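Local coordinates for protein (GYP1P) (Saccharomyces cerevisiae, PDB 1FKM) that accelerates GTP hydrolysis by the Ypt/Rab GTPases Ypt1 and Ypt7 through its Rab-GAP (TBC) domain, which supplies arginine and glutamine fingers in trans, at residues F222-W236 against F348-T360. Residues are numbered along the deposited sequence; the frame is centred on the assembly and turned at random.
Sequences FQNEHVEFIQFAFRW and FQETITFLQNPPT
Leu355 and Phe232 meet where helix 348-355 runs almost parallel to helix 230-236, the two axes 7° apart and 9.5 Å at closest approach; further back, Phe348 lies against the turn after helix 216-224, which closes with a Schellman motif at His226. Leu355 CD1 sits squarely over one face of the Phe232 ring, a CH-pi contact 3.5 Å from the centroid, while the carbonyl of Phe229 lies over the opposite face. Phe232 carries CG between its own backbone N and carbonyl carbon (chi1 65°), which places the ring beside Leu355, and chi2 then presents its face to the methyl. Leu355 CD2, the other methyl, touches the six-membered part of the Trp236 indole, and Trp236 NE1 sends a weak hydrogen bond to Leu355 O. Leu336 of helix 324-338 and Leu343 of helix 340-343 also touch this leucine.

Toward the turn, Val227 CG2 packs on Thr351 CG2 at 3.9 Å; the threonine hydroxyl is bonded to Asp347 O. In the conformer given, the His226 ring is nearly parallel to that of Phe348, but slid so far that they hardly overlap. At the rim of the Phe348 ring stands the Gln231 amide, its plane turned 49° from the ring, with Gln231 OE1 3.0 Å from Phe348 CE1. That same OE1 accepts a nearly straight bond from Glu228 N (2.9 Å). With an alanine at Gln231, Glu228 N would probably lose its acceptor and the edge of Phe348 its polar neighbour.

Just past the end of helix 348-355, Gln356 O accepts a 2.7 Å hydrogen bond from Arg235 NH2, in the modelled conformer of two, and lies in the guanidinium plane. An apolar centre thus gives way to a polar end where, in this conformer, Arg235 can hold both Gln356 O and, by a salt bridge from NE, Glu244.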
loop_
_atom_site.group_PDB
_atom_site.type_symbol
_atom_site.label_atom_id
_atom_site.label_comp_id
_atom_site.label_asym_id
_atom_site.label_seq_id
_atom_site.Cartn_x
_atom_site.Cartn_y
_atom_site.Cartn_z
ATOM N N PHE A 222 28.782 2.526 -6.531
ATOM C CA PHE A 222 27.746 2.641 -7.548
ATOM C C PHE A 222 28.249 3.517 -8.693
ATOM O O PHE A 222 28.048 3.200 -9.863
ATOM C CB PHE A 222 26.474 3.259 -6.959
ATOM C CG PHE A 222 25.601 2.284 -6.204
ATOM C CD1 PHE A 222 25.950 0.943 -6.090
ATOM C CD2 PHE A 222 24.407 2.716 -5.627
ATOM C CE1 PHE A 222 25.124 0.046 -5.412
ATOM C CE2 PHE A 222 23.575 1.826 -4.949
ATOM C CZ PHE A 222 23.932 0.492 -4.843
ATOM N N GLN A 223 28.890 4.629 -8.351
ATOM C CA GLN A 223 29.417 5.524 -9.374
ATOM C C GLN A 223 30.432 4.804 -10.253
ATOM O O GLN A 223 30.370 4.887 -11.476
ATOM C CB GLN A 223 30.068 6.755 -8.738
ATOM C CG GLN A 223 29.084 7.826 -8.299
ATOM C CD GLN A 223 28.209 8.321 -9.441
ATOM O OE1 GLN A 223 27.327 7.607 -9.922
ATOM N NE2 GLN A 223 28.456 9.549 -9.886
ATOM N N ASN A 224 31.362 4.090 -9.630
ATOM C CA ASN A 224 32.378 3.370 -10.385
ATOM C C ASN A 224 31.781 2.288 -11.277
ATOM O O ASN A 224 32.303 2.017 -12.358
ATOM C CB ASN A 224 33.413 2.752 -9.439
ATOM C CG ASN A 224 34.429 3.768 -8.940
ATOM O OD1 ASN A 224 34.088 4.717 -8.232
ATOM N ND2 ASN A 224 35.686 3.574 -9.316
ATOM N N GLU A 225 30.683 1.680 -10.832
ATOM C CA GLU A 225 30.028 0.623 -11.601
ATOM C C GLU A 225 28.872 1.157 -12.443
ATOM O O GLU A 225 28.123 0.383 -13.043
ATOM C CB GLU A 225 29.506 -0.471 -10.664
ATOM C CG GLU A 225 30.589 -1.218 -9.901
ATOM C CD GLU A 225 31.612 -1.861 -10.824
ATOM O OE1 GLU A 225 31.200 -2.495 -11.818
ATOM O OE2 GLU A 225 32.826 -1.740 -10.548
ATOM N N HIS A 226 28.753 2.480 -12.485
ATOM C CA HIS A 226 27.697 3.189 -13.203
ATOM C C HIS A 226 26.282 2.704 -12.875
ATOM O O HIS A 226 25.438 2.544 -13.760
ATOM C CB HIS A 226 27.930 3.188 -14.730
ATOM C CG HIS A 226 28.015 1.828 -15.351
ATOM N ND1 HIS A 226 29.139 1.035 -15.258
ATOM C CD2 HIS A 226 27.122 1.129 -16.090
ATOM C CE1 HIS A 226 28.934 -0.094 -15.915
ATOM N NE2 HIS A 226 27.717 -0.062 -16.428
ATOM N N VAL A 227 26.032 2.482 -11.588
ATOM C CA VAL A 227 24.720 2.060 -11.116
ATOM C C VAL A 227 23.982 3.350 -10.760
ATOM O O VAL A 227 24.440 4.117 -9.919
ATOM C CB VAL A 227 24.812 1.170 -9.853
ATOM C CG1 VAL A 227 23.419 0.990 -9.235
ATOM C CG2 VAL A 227 25.393 -0.188 -10.213
ATOM N N GLU A 228 22.852 3.592 -11.413
ATOM C CA GLU A 228 22.060 4.788 -11.150
ATOM C C GLU A 228 20.902 4.396 -10.239
ATOM O O GLU A 228 20.251 3.394 -10.475
ATOM C CB GLU A 228 21.516 5.357 -12.462
ATOM C CG GLU A 228 22.588 5.642 -13.503
ATOM C CD GLU A 228 22.027 6.266 -14.771
ATOM O OE1 GLU A 228 20.813 6.564 -14.812
ATOM O OE2 GLU A 228 22.804 6.462 -15.729
ATOM N N PHE A 229 20.642 5.179 -9.199
ATOM C CA PHE A 229 19.552 4.837 -8.294
ATOM C C PHE A 229 18.221 4.607 -9.005
ATOM O O PHE A 229 17.452 3.735 -8.617
ATOM C CB PHE A 229 19.402 5.906 -7.209
ATOM C CG PHE A 229 20.410 5.772 -6.097
ATOM C CD1 PHE A 229 21.741 6.129 -6.299
ATOM C CD2 PHE A 229 20.034 5.250 -4.861
ATOM C CE1 PHE A 229 22.688 5.967 -5.282
ATOM C CE2 PHE A 229 20.972 5.082 -3.837
ATOM C CZ PHE A 229 22.303 5.442 -4.050
ATOM N N ILE A 230 17.957 5.371 -10.058
ATOM C CA ILE A 230 16.707 5.217 -10.793
ATOM C C ILE A 230 16.535 3.795 -11.350
ATOM O O ILE A 230 15.416 3.288 -11.442
ATOM C CB ILE A 230 16.620 6.234 -11.963
ATOM C CG1 ILE A 230 15.193 6.282 -12.518
ATOM C CG2 ILE A 230 17.584 5.845 -13.073
ATOM C CD1 ILE A 230 14.193 6.928 -11.585
ATOM N N GLN A 231 17.641 3.144 -11.700
ATOM C CA GLN A 231 17.571 1.801 -12.275
ATOM C C GLN A 231 16.980 0.720 -11.376
ATOM O O GLN A 231 16.581 -0.341 -11.857
ATOM C CB GLN A 231 18.952 1.381 -12.770
ATOM C CG GLN A 231 19.467 2.298 -13.860
ATOM C CD GLN A 231 20.893 1.999 -14.255
ATOM O OE1 GLN A 231 21.767 1.842 -13.402
ATOM N NE2 GLN A 231 21.141 1.932 -15.559
ATOM N N PHE A 232 16.923 0.967 -10.072
ATOM C CA PHE A 232 16.329 -0.015 -9.180
ATOM C C PHE A 232 15.333 0.631 -8.221
ATOM O O PHE A 232 14.356 0.004 -7.815
ATOM C CB PHE A 232 17.423 -0.771 -8.400
ATOM C CG PHE A 232 18.217 0.089 -7.454
ATOM C CD1 PHE A 232 17.721 0.407 -6.193
ATOM C CD2 PHE A 232 19.468 0.579 -7.826
ATOM C CE1 PHE A 232 18.454 1.198 -5.314
ATOM C CE2 PHE A 232 20.213 1.370 -6.955
ATOM C CZ PHE A 232 19.705 1.682 -5.694
ATOM N N ALA A 233 15.561 1.898 -7.896
ATOM C CA ALA A 233 14.713 2.614 -6.952
ATOM C C ALA A 233 13.410 3.180 -7.507
ATOM O O ALA A 233 12.498 3.493 -6.739
ATOM C CB ALA A 233 15.510 3.731 -6.289
ATOM N N PHE A 234 13.304 3.335 -8.822
ATOM C CA PHE A 234 12.050 3.869 -9.334
ATOM C C PHE A 234 10.912 2.943 -8.915
ATOM O O PHE A 234 9.875 3.395 -8.434
ATOM C CB PHE A 234 12.043 3.991 -10.857
ATOM C CG PHE A 234 10.735 4.500 -11.394
ATOM C CD1 PHE A 234 10.425 5.851 -11.326
ATOM C CD2 PHE A 234 9.776 3.618 -11.880
ATOM C CE1 PHE A 234 9.172 6.321 -11.728
ATOM C CE2 PHE A 234 8.520 4.075 -12.285
ATOM C CZ PHE A 234 8.221 5.428 -12.206
ATOM N N ARG A 235 11.109 1.641 -9.092
ATOM C CA ARG A 235 10.076 0.680 -8.735
ATOM C C ARG A 235 9.834 0.682 -7.227
ATOM O O ARG A 235 8.695 0.555 -6.777
ATOM C CB ARG A 235 10.468 -0.723 -9.208
ATOM C CG ARG A 235 9.307 -1.711 -9.229
ATOM C CD ARG A 235 9.743 -3.077 -9.749
ATOM N NE ARG A 235 10.656 -3.754 -8.832
ATOM C CZ ARG A 235 11.219 -4.933 -9.073
ATOM N NH1 ARG A 235 10.968 -5.571 -10.206
ATOM N NH2 ARG A 235 12.029 -5.480 -8.177
ATOM N N TRP A 236 10.903 0.827 -6.447
ATOM C CA TRP A 236 10.780 0.863 -4.990
ATOM C C TRP A 236 9.855 2.013 -4.590
ATOM O O TRP A 236 8.987 1.866 -3.732
ATOM C CB TRP A 236 12.141 1.095 -4.330
ATOM C CG TRP A 236 13.109 -0.060 -4.411
ATOM C CD1 TRP A 236 13.004 -1.180 -5.182
ATOM C CD2 TRP A 236 14.339 -0.177 -3.691
ATOM N NE1 TRP A 236 14.102 -1.994 -4.984
ATOM C CE2 TRP A 236 14.935 -1.397 -4.073
ATOM C CE3 TRP A 236 14.996 0.638 -2.757
ATOM C CZ2 TRP A 236 16.162 -1.826 -3.554
ATOM C CZ3 TRP A 236 16.214 0.213 -2.241
ATOM C CH2 TRP A 236 16.784 -1.007 -2.642
ATOM N N PHE A 348 27.704 -3.796 -12.382
ATOM C CA PHE A 348 26.403 -3.315 -12.832
ATOM C C PHE A 348 25.301 -4.368 -12.962
ATOM O O PHE A 348 24.272 -4.275 -12.298
ATOM C CB PHE A 348 26.528 -2.579 -14.166
ATOM C CG PHE A 348 25.218 -2.054 -14.673
ATOM C CD1 PHE A 348 24.645 -0.924 -14.104
ATOM C CD2 PHE A 348 24.525 -2.724 -15.677
ATOM C CE1 PHE A 348 23.400 -0.468 -14.520
ATOM C CE2 PHE A 348 23.277 -2.278 -16.101
ATOM C CZ PHE A 348 22.712 -1.146 -15.519
ATOM N N GLN A 349 25.509 -5.357 -13.829
ATOM C CA GLN A 349 24.505 -6.393 -14.046
ATOM C C GLN A 349 24.115 -7.150 -12.781
ATOM O O GLN A 349 22.936 -7.407 -12.548
ATOM C CB GLN A 349 24.984 -7.393 -15.105
ATOM C CG GLN A 349 24.912 -6.883 -16.535
ATOM C CD GLN A 349 25.332 -7.934 -17.552
ATOM O OE1 GLN A 349 26.483 -8.370 -17.574
ATOM N NE2 GLN A 349 24.393 -8.348 -18.398
ATOM N N GLU A 350 25.103 -7.511 -11.969
ATOM C CA GLU A 350 24.830 -8.249 -10.743
ATOM C C GLU A 350 24.013 -7.407 -9.770
ATOM O O GLU A 350 23.085 -7.908 -9.135
ATOM C CB GLU A 350 26.144 -8.684 -10.090
ATOM C CG GLU A 350 27.041 -9.464 -11.041
ATOM C CD GLU A 350 28.394 -9.804 -10.447
ATOM O OE1 GLU A 350 29.006 -8.924 -9.808
ATOM O OE2 GLU A 350 28.850 -10.952 -10.635
ATOM N N THR A 351 24.360 -6.127 -9.675
ATOM C CA THR A 351 23.682 -5.192 -8.784
ATOM C C THR A 351 22.215 -4.985 -9.158
ATOM O O THR A 351 21.328 -5.130 -8.312
ATOM C CB THR A 351 24.408 -3.824 -8.776
ATOM O OG1 THR A 351 25.709 -3.976 -8.196
ATOM C CG2 THR A 351 23.629 -2.802 -7.962
ATOM N N ILE A 352 21.957 -4.653 -10.420
ATOM C CA ILE A 352 20.586 -4.426 -10.877
ATOM C C ILE A 352 19.732 -5.672 -10.682
ATOM O O ILE A 352 18.607 -5.593 -10.186
ATOM C CB ILE A 352 20.541 -4.019 -12.371
ATOM C CG1 ILE A 352 21.408 -2.777 -12.597
ATOM C CG2 ILE A 352 19.104 -3.730 -12.795
ATOM C CD1 ILE A 352 21.061 -1.598 -11.697
ATOM N N THR A 353 20.269 -6.824 -11.074
ATOM C CA THR A 353 19.556 -8.083 -10.922
ATOM C C THR A 353 19.205 -8.312 -9.450
ATOM O O THR A 353 18.073 -8.664 -9.120
ATOM C CB THR A 353 20.416 -9.270 -11.417
ATOM O OG1 THR A 353 20.652 -9.135 -12.822
ATOM C CG2 THR A 353 19.713 -10.596 -11.151
ATOM N N PHE A 354 20.182 -8.096 -8.573
ATOM C CA PHE A 354 20.000 -8.286 -7.134
ATOM C C PHE A 354 18.965 -7.352 -6.504
ATOM O O PHE A 354 18.087 -7.799 -5.768
ATOM C CB PHE A 354 21.337 -8.104 -6.407
ATOM C CG PHE A 354 21.263 -8.358 -4.924
ATOM C CD1 PHE A 354 21.384 -9.648 -4.418
ATOM C CD2 PHE A 354 21.057 -7.310 -4.034
ATOM C CE1 PHE A 354 21.303 -9.889 -3.045
ATOM C CE2 PHE A 354 20.974 -7.541 -2.657
ATOM C CZ PHE A 354 21.099 -8.834 -2.164
ATOM N N LEU A 355 19.071 -6.057 -6.784
ATOM C CA LEU A 355 18.149 -5.086 -6.208
ATOM C C LEU A 355 16.732 -5.135 -6.768
ATOM O O LEU A 355 15.814 -4.568 -6.173
ATOM C CB LEU A 355 18.727 -3.676 -6.343
ATOM C CG LEU A 355 20.006 -3.494 -5.521
ATOM C CD1 LEU A 355 20.611 -2.127 -5.786
ATOM C CD2 LEU A 355 19.691 -3.682 -4.034
ATOM N N GLN A 356 16.550 -5.795 -7.910
ATOM C CA GLN A 356 15.220 -5.929 -8.494
ATOM C C GLN A 356 14.669 -7.299 -8.108
ATOM O O GLN A 356 13.550 -7.656 -8.466
ATOM C CB GLN A 356 15.269 -5.803 -10.022
ATOM C CG GLN A 356 15.833 -4.477 -10.520
ATOM C CD GLN A 356 15.796 -4.358 -12.034
ATOM O OE1 GLN A 356 16.060 -5.323 -12.749
ATOM N NE2 GLN A 356 15.481 -3.167 -12.528
ATOM N N ASN A 357 15.472 -8.066 -7.374
ATOM C CA ASN A 357 15.072 -9.394 -6.922
ATOM C C ASN A 357 15.719 -9.710 -5.572
ATOM O O ASN A 357 16.389 -10.730 -5.421
ATOM C CB ASN A 357 15.488 -10.445 -7.953
ATOM C CG ASN A 357 14.846 -10.218 -9.307
ATOM O OD1 ASN A 357 13.631 -10.344 -9.458
ATOM N ND2 ASN A 357 15.662 -9.874 -10.299
ATOM N N PRO A 358 15.520 -8.834 -4.570
ATOM C CA PRO A 358 16.085 -9.009 -3.227
ATOM C C PRO A 358 15.641 -10.323 -2.585
ATOM O O PRO A 358 14.510 -10.759 -2.777
ATOM C CB PRO A 358 15.543 -7.804 -2.459
ATOM C CG PRO A 358 15.265 -6.798 -3.524
ATOM C CD PRO A 358 14.675 -7.629 -4.620
ATOM N N PRO A 359 16.530 -10.963 -1.807
ATOM C CA PRO A 359 16.232 -12.231 -1.130
ATOM C C PRO A 359 15.391 -12.014 0.128
ATOM O O PRO A 359 15.865 -12.207 1.248
ATOM C CB PRO A 359 17.620 -12.776 -0.814
ATOM C CG PRO A 359 18.385 -11.516 -0.508
ATOM C CD PRO A 359 17.941 -10.580 -1.610
ATOM N N THR A 360 14.137 -11.616 -0.069
ATOM C CA THR A 360 13.223 -11.335 1.038
ATOM C C THR A 360 12.095 -12.360 1.127
ATOM O O THR A 360 11.162 -12.203 1.918
ATOM C CB THR A 360 12.577 -9.959 0.856
ATOM O OG1 THR A 360 11.817 -9.960 -0.362
ATOM C CG2 THR A 360 13.645 -8.874 0.779
#